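Local coordinates for protein iron aquisition yersiniabactin synthesis enzyme, YbtT (Escherichia coli, PDB 6BA9) that is a low-specificity type II thioesterase that maintains production of the metallophore yersiniabactin by its nonribosomal peptide/polyketide assembly line, at residues A[120-125]-A[210-215]. The protein carries 1 engineered substitution. Residues are numbered along the deposited sequence; the frame is centred on the assembly and turned at random.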
loop_
_atom_site.group_PDB
_atom_site.type_symbol
_atom_site.label_atom_id
_atom_site.label_comp_id
_atom_site.label_asym_id
_atom_site.label_seq_id
_atom_site.Cartn_x
_atom_site.Cartn_y
_atom_site.Cartn_z
ATOM N N ALA A 120 0.097 11.071 6.375
ATOM C CA ALA A 120 -0.908 10.631 7.331
ATOM C C ALA A 120 -2.319 11.073 6.920
ATOM O O ALA A 120 -2.477 12.013 6.125
ATOM C CB ALA A 120 -0.572 11.215 8.688
ATOM N N PRO A 121 -3.367 10.418 7.456
ATOM C CA PRO A 121 -4.736 10.681 6.961
ATOM C C PRO A 121 -5.311 12.056 7.284
ATOM O O PRO A 121 -6.313 12.417 6.655
ATOM C CB PRO A 121 -5.573 9.561 7.593
ATOM C CG PRO A 121 -4.583 8.468 7.878
ATOM C CD PRO A 121 -3.328 9.193 8.274
ATOM N N HIS A 122 -4.724 12.830 8.197
ATOM C CA HIS A 122 -5.176 14.203 8.400
ATOM C C HIS A 122 -4.422 15.201 7.537
ATOM O O HIS A 122 -4.652 16.415 7.662
ATOM C CB HIS A 122 -5.069 14.598 9.879
ATOM C CG HIS A 122 -3.672 14.591 10.401
ATOM N ND1 HIS A 122 -2.985 13.425 10.666
ATOM C CD2 HIS A 122 -2.832 15.604 10.730
ATOM C CE1 HIS A 122 -1.784 13.719 11.128
ATOM N NE2 HIS A 122 -1.661 15.037 11.163
ATOM N N LEU A 123 -3.536 14.729 6.671
ATOM C CA LEU A 123 -2.760 15.563 5.774
ATOM C C LEU A 123 -3.158 15.303 4.324
ATOM O O LEU A 123 -3.949 14.407 4.021
ATOM C CB LEU A 123 -1.269 15.295 5.974
ATOM C CG LEU A 123 -0.716 15.462 7.395
ATOM C CD1 LEU A 123 0.736 15.101 7.451
ATOM C CD2 LEU A 123 -0.920 16.893 7.892
ATOM N N HIS A 124 -2.616 16.123 3.430
ATOM C CA HIS A 124 -2.710 15.905 1.993
ATOM C C HIS A 124 -1.313 15.717 1.418
ATOM O O HIS A 124 -0.331 16.260 1.930
ATOM C CB HIS A 124 -3.365 17.107 1.292
ATOM C CG HIS A 124 -4.724 17.455 1.815
ATOM N ND1 HIS A 124 -5.882 16.909 1.308
ATOM C CD2 HIS A 124 -5.111 18.330 2.775
ATOM C CE1 HIS A 124 -6.923 17.412 1.952
ATOM N NE2 HIS A 124 -6.482 18.281 2.843
ATOM N N SER A 125 -1.237 14.957 0.326
ATOM C CA SER A 125 0.008 14.838 -0.421
ATOM C C SER A 125 0.447 16.201 -0.939
ATOM O O SER A 125 -0.373 17.038 -1.322
ATOM C CB SER A 125 -0.200 13.887 -1.605
ATOM O OG SER A 125 0.981 13.803 -2.371
ATOM N N ARG A 210 1.969 8.998 13.551
ATOM C CA ARG A 210 1.958 8.694 14.973
ATOM C C ARG A 210 0.721 9.250 15.661
ATOM O O ARG A 210 0.398 8.795 16.762
ATOM C CB ARG A 210 3.247 9.189 15.639
ATOM C CG ARG A 210 4.503 8.444 15.168
ATOM C CD ARG A 210 5.779 8.858 15.921
ATOM N NE ARG A 210 6.074 10.265 15.696
ATOM C CZ ARG A 210 5.789 11.258 16.535
ATOM N NH1 ARG A 210 5.223 10.995 17.701
ATOM N NH2 ARG A 210 6.075 12.503 16.183
ATOM N N GLN A 211 0.000 10.174 15.032
ATOM C CA GLN A 211 -1.254 10.665 15.590
ATOM C C GLN A 211 -2.330 9.589 15.603
ATOM O O GLN A 211 -3.297 9.691 16.372
ATOM C CB GLN A 211 -1.775 11.855 14.782
ATOM C CG GLN A 211 -0.872 13.090 14.748
ATOM C CD GLN A 211 -0.936 13.870 16.025
ATOM O OE1 GLN A 211 -1.915 13.784 16.761
ATOM N NE2 GLN A 211 0.102 14.639 16.296
ATOM N N TRP A 212 -2.173 8.549 14.780
ATOM C CA TRP A 212 -3.219 7.564 14.511
ATOM C C TRP A 212 -2.920 6.183 15.083
ATOM O O TRP A 212 -3.759 5.277 14.967
ATOM C CB TRP A 212 -3.387 7.447 12.983
ATOM C CG TRP A 212 -3.868 8.680 12.337
ATOM C CD1 TRP A 212 -3.124 9.749 11.934
ATOM C CD2 TRP A 212 -5.226 9.002 12.024
ATOM N NE1 TRP A 212 -3.938 10.709 11.378
ATOM C CE2 TRP A 212 -5.234 10.275 11.434
ATOM C CE3 TRP A 212 -6.441 8.329 12.195
ATOM C CZ2 TRP A 212 -6.399 10.880 10.997
ATOM C CZ3 TRP A 212 -7.589 8.936 11.763
ATOM C CH2 TRP A 212 -7.567 10.199 11.171
ATOM N N LEU A 213 -1.751 5.980 15.688
ATOM C CA LEU A 213 -1.221 4.653 15.976
ATOM C C LEU A 213 -0.679 4.632 17.397
ATOM O O LEU A 213 0.252 5.379 17.720
ATOM C CB LEU A 213 -0.114 4.316 14.971
ATOM C CG LEU A 213 -0.511 4.333 13.495
ATOM C CD1 LEU A 213 0.735 4.219 12.602
ATOM C CD2 LEU A 213 -1.489 3.204 13.202
ATOM N N SER A 214 -1.254 3.782 18.249
ATOM C CA SER A 214 -0.840 3.724 19.658
ATOM C C SER A 214 0.485 3.014 19.891
ATOM O O SER A 214 1.156 3.281 20.907
ATOM C CB SER A 214 -1.926 3.030 20.473
ATOM O OG SER A 214 -3.098 3.809 20.409
ATOM N N HIS A 215 0.889 2.103 19.013
ATOM C CA HIS A 215 2.060 1.250 19.218
ATOM C C HIS A 215 2.840 1.276 17.915
ATOM O O HIS A 215 2.570 0.480 17.003
ATOM C CB HIS A 215 1.658 -0.161 19.623
ATOM C CG HIS A 215 0.875 -0.194 20.896
ATOM N ND1 HIS A 215 -0.441 -0.599 20.951
ATOM C CD2 HIS A 215 1.211 0.180 22.151
ATOM C CE1 HIS A 215 -0.880 -0.483 22.194
ATOM N NE2 HIS A 215 0.101 -0.013 22.938
#
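Trp212 meets Pro121 with a face and His122 with an edge, a worked example of how one indole can join two loops by a CH-pi contact and a hydrogen bond at once. The pyrrolidine of Pro121 lies over one face of the indole, its CD forming a CH-pi contact 3.7 Å from the centroid of the five-membered ring, while CB reaches the benzo side at 3.7 Å from Trp212 CZ2. At the indole edge, NE1 donates to His122 ND1 over 3.0 Å in a nearly straight bond (167°). The acceptor lies close to the indole plane, whereas NE1 stands 20° out of the imidazole plane. Accepting at ND1 is consistent with a neutral imidazole protonated on NE2. With CG between the backbone N and the carbonyl carbon (chi1 63°), the His122 ring is carried to the indole edge. Pro121 and His122 are the central residues of a type I turn closed by Leu123 N to Ala120 O. Packing is close and buried around Pro121 and Trp212; toward solvent it thins to exposed Gln211, whose CG touches His122 CE1 at 3.8 Å. Tyr177 also meets the indole. In this alpha/beta-hydrolase fold, the contact ties the loop following strand 112-116 to the one between helix 203-207 and edge strand 216-222, with Pro121 also resting on Phe97 of helix 91-105.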